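Local structure of N-(5'-phosphoribosyl)anthranilate isomerase (Jonesia denitrificans, 4WUI) at residues T65-L73 against D92-F100. The protein probably catalyses the isomerisation of N-(5-phospho-beta-D-ribosyl)anthranilate to 1-(2-carboxyphenylamino)-1-deoxy-D-ribulose 5-phosphate, the third step of tryptophan synthesis from chorismate. Residues are numbered along the deposited sequence; the frame is centred on the assembly and turned at random.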
loop_
_atom_site.group_PDB
_atom_site.type_symbol
_atom_site.label_atom_id
_atom_site.label_comp_id
_atom_site.label_asym_id
_atom_site.label_seq_id
_atom_site.Cartn_x
_atom_site.Cartn_y
_atom_site.Cartn_z
ATOM N N THR A 65 -3.524 -8.816 -13.891
ATOM C CA THR A 65 -3.897 -10.221 -13.769
ATOM C C THR A 65 -5.428 -10.337 -13.871
ATOM O O THR A 65 -6.139 -9.682 -13.132
ATOM C CB THR A 65 -3.403 -10.778 -12.429
ATOM O OG1 THR A 65 -1.978 -10.616 -12.312
ATOM C CG2 THR A 65 -3.787 -12.230 -12.249
ATOM N N PRO A 66 -5.961 -11.185 -14.769
ATOM C CA PRO A 66 -7.421 -11.370 -14.819
ATOM C C PRO A 66 -7.963 -11.653 -13.427
ATOM O O PRO A 66 -7.360 -12.417 -12.675
ATOM C CB PRO A 66 -7.592 -12.575 -15.738
ATOM C CG PRO A 66 -6.384 -12.515 -16.650
ATOM C CD PRO A 66 -5.262 -12.000 -15.786
ATOM N N ILE A 67 -9.098 -11.054 -13.081
ATOM C CA ILE A 67 -9.538 -11.070 -11.702
ATOM C C ILE A 67 -9.735 -12.465 -11.131
ATOM O O ILE A 67 -9.401 -12.690 -9.973
ATOM C CB ILE A 67 -10.796 -10.156 -11.505
ATOM C CG1 ILE A 67 -11.073 -9.889 -10.018
ATOM C CG2 ILE A 67 -12.017 -10.721 -12.196
ATOM C CD1 ILE A 67 -9.969 -9.125 -9.323
ATOM N N ALA A 68 -10.235 -13.424 -11.906
ATOM C CA ALA A 68 -10.380 -14.767 -11.368
ATOM C C ALA A 68 -9.009 -15.388 -11.019
ATOM O O ALA A 68 -8.877 -16.117 -10.028
ATOM C CB ALA A 68 -11.152 -15.652 -12.342
ATOM N N ASP A 69 -8.008 -15.119 -11.847
ATOM C CA ASP A 69 -6.654 -15.579 -11.579
ATOM C C ASP A 69 -6.052 -14.883 -10.360
ATOM O O ASP A 69 -5.315 -15.510 -9.597
ATOM C CB ASP A 69 -5.746 -15.331 -12.785
ATOM C CG ASP A 69 -6.032 -16.229 -13.964
ATOM O OD1 ASP A 69 -6.858 -17.163 -13.866
ATOM O OD2 ASP A 69 -5.323 -16.038 -14.982
ATOM N N ALA A 70 -6.358 -13.604 -10.194
ATOM C CA ALA A 70 -5.871 -12.874 -9.043
ATOM C C ALA A 70 -6.432 -13.444 -7.757
ATOM O O ALA A 70 -5.730 -13.573 -6.749
ATOM C CB ALA A 70 -6.189 -11.397 -9.170
ATOM N N LEU A 71 -7.720 -13.795 -7.783
ATOM C CA LEU A 71 -8.352 -14.447 -6.644
ATOM C C LEU A 71 -7.691 -15.776 -6.335
ATOM O O LEU A 71 -7.398 -16.094 -5.185
ATOM C CB LEU A 71 -9.839 -14.636 -6.917
ATOM C CG LEU A 71 -10.680 -13.381 -6.764
ATOM C CD1 LEU A 71 -12.031 -13.581 -7.433
ATOM C CD2 LEU A 71 -10.853 -13.024 -5.292
ATOM N N ALA A 72 -7.456 -16.577 -7.371
ATOM C CA ALA A 72 -6.807 -17.874 -7.183
ATOM C C ALA A 72 -5.421 -17.701 -6.565
ATOM O O ALA A 72 -5.015 -18.483 -5.690
ATOM C CB ALA A 72 -6.728 -18.629 -8.499
ATOM N N LEU A 73 -4.698 -16.675 -7.020
ATOM C CA LEU A 73 -3.354 -16.416 -6.501
ATOM C C LEU A 73 -3.403 -15.911 -5.050
ATOM O O LEU A 73 -2.568 -16.296 -4.222
ATOM C CB LEU A 73 -2.659 -15.390 -7.388
ATOM C CG LEU A 73 -1.194 -15.101 -7.045
ATOM C CD1 LEU A 73 -0.349 -16.356 -7.119
ATOM C CD2 LEU A 73 -0.671 -14.060 -8.011
ATOM N N ASP A 92 -15.033 -5.638 -11.375
ATOM C CA ASP A 92 -14.037 -6.592 -10.907
ATOM C C ASP A 92 -13.776 -6.447 -9.409
ATOM O O ASP A 92 -13.567 -7.449 -8.716
ATOM C CB ASP A 92 -12.711 -6.392 -11.660
ATOM C CG ASP A 92 -12.690 -7.011 -13.043
ATOM O OD1 ASP A 92 -13.678 -7.655 -13.445
ATOM O OD2 ASP A 92 -11.645 -6.847 -13.697
ATOM N N VAL A 93 -13.792 -5.216 -8.904
ATOM C CA VAL A 93 -13.594 -5.002 -7.481
ATOM C C VAL A 93 -14.680 -5.749 -6.701
ATOM O O VAL A 93 -14.388 -6.470 -5.735
ATOM C CB VAL A 93 -13.574 -3.517 -7.112
ATOM C CG1 VAL A 93 -13.525 -3.327 -5.602
ATOM C CG2 VAL A 93 -12.425 -2.798 -7.807
ATOM N N ALA A 94 -15.943 -5.610 -7.121
ATOM C CA ALA A 94 -17.045 -6.235 -6.399
ATOM C C ALA A 94 -17.065 -7.752 -6.592
ATOM O O ALA A 94 -17.448 -8.484 -5.682
ATOM C CB ALA A 94 -18.353 -5.611 -6.824
ATOM N N TYR A 95 -16.673 -8.216 -7.770
ATOM C CA TYR A 95 -16.555 -9.649 -8.027
ATOM C C TYR A 95 -15.586 -10.245 -7.020
ATOM O O TYR A 95 -15.854 -11.278 -6.386
ATOM C CB TYR A 95 -16.054 -9.855 -9.465
ATOM C CG TYR A 95 -15.852 -11.297 -9.864
ATOM C CD1 TYR A 95 -16.872 -12.033 -10.448
ATOM C CD2 TYR A 95 -14.628 -11.914 -9.697
ATOM C CE1 TYR A 95 -16.698 -13.347 -10.828
ATOM C CE2 TYR A 95 -14.440 -13.233 -10.074
ATOM C CZ TYR A 95 -15.464 -13.945 -10.637
ATOM O OH TYR A 95 -15.230 -15.255 -10.999
ATOM N N ALA A 96 -14.437 -9.588 -6.846
ATOM C CA ALA A 96 -13.452 -10.032 -5.872
ATOM C C ALA A 96 -13.949 -9.920 -4.435
ATOM O O ALA A 96 -13.749 -10.820 -3.635
ATOM C CB ALA A 96 -12.152 -9.264 -6.064
ATOM N N ALA A 97 -14.613 -8.806 -4.105
ATOM C CA ALA A 97 -15.073 -8.601 -2.740
ATOM C C ALA A 97 -16.083 -9.659 -2.311
ATOM O O ALA A 97 -16.140 -9.993 -1.131
ATOM C CB ALA A 97 -15.645 -7.203 -2.580
ATOM N N ALA A 98 -16.859 -10.189 -3.236
ATOM C CA ALA A 98 -17.801 -11.242 -2.885
ATOM C C ALA A 98 -17.103 -12.579 -2.635
ATOM O O ALA A 98 -17.683 -13.477 -1.989
ATOM C CB ALA A 98 -18.856 -11.411 -3.977
ATOM N N ARG A 99 -15.896 -12.731 -3.154
ATOM C CA ARG A 99 -15.204 -14.022 -3.234
ATOM C C ARG A 99 -13.957 -14.127 -2.371
ATOM O O ARG A 99 -13.358 -15.199 -2.315
ATOM C CB ARG A 99 -14.877 -14.328 -4.699
ATOM C CG ARG A 99 -16.113 -14.658 -5.515
ATOM C CD ARG A 99 -15.864 -14.614 -7.004
ATOM N NE ARG A 99 -17.052 -14.980 -7.767
ATOM C CZ ARG A 99 -18.087 -14.180 -7.964
ATOM N NH1 ARG A 99 -18.103 -12.951 -7.464
ATOM N NH2 ARG A 99 -19.116 -14.608 -8.677
ATOM N N PHE A 100 -13.537 -13.046 -1.719
ATOM C CA PHE A 100 -12.304 -13.040 -0.908
ATOM C C PHE A 100 -12.551 -12.079 0.241
ATOM O O PHE A 100 -13.210 -11.071 0.045
ATOM C CB PHE A 100 -11.098 -12.590 -1.769
ATOM C CG PHE A 100 -9.778 -12.768 -1.064
ATOM C CD1 PHE A 100 -9.170 -14.019 -0.986
ATOM C CD2 PHE A 100 -9.202 -11.706 -0.379
ATOM C CE1 PHE A 100 -8.013 -14.208 -0.281
ATOM C CE2 PHE A 100 -8.037 -11.896 0.337
ATOM C CZ PHE A 100 -7.451 -13.151 0.392
HETATM O O HOH W 1 -10.092 -8.876 -14.726
#
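Ile67 and Leu71, one turn apart, are the two bumps that helix 67-77 pushes against helix 90-99; these are neighbouring outer helices of the TIM barrel, joined through strand 81-84, and their segments 67-73 and 92-99 cross at -32°. Ile67 fills the hollow between Asp92, Tyr95 and Ala96. With CG1 anti to its backbone N (chi1 -166°), its CD1 reaches down to Ala96 CB at 3.9 Å, while CG2 touches both Asp92 OD1 and Tyr95 CD2. Cutting Ile67 back to an alanine is likely to open a gap over Ala96 CB and cost Tyr95 CD2 its contact with CG2, with Leu71 CD1 still beside it. Leu71 fits the next hollow as a fork: CD1 meets Tyr95 CE2 at 3.6 Å and also touches Arg99 CD, and CD2 packs on Phe100 CB at 3.6 Å and also meets Ala96. Beneath both bumps, Leu84 and Leu82 of the strand close the packing. No direct hydrogen bond joins the helices, but a water accepts from Ile67 N and donates to Asp92 OD2, bridging the first turn. Arg99 lays its guanidinium on one face of the Tyr95 ring, offset toward the rim, and its NH1 donates to Tyr95 O at 3.0 Å, in the carbonyl plane.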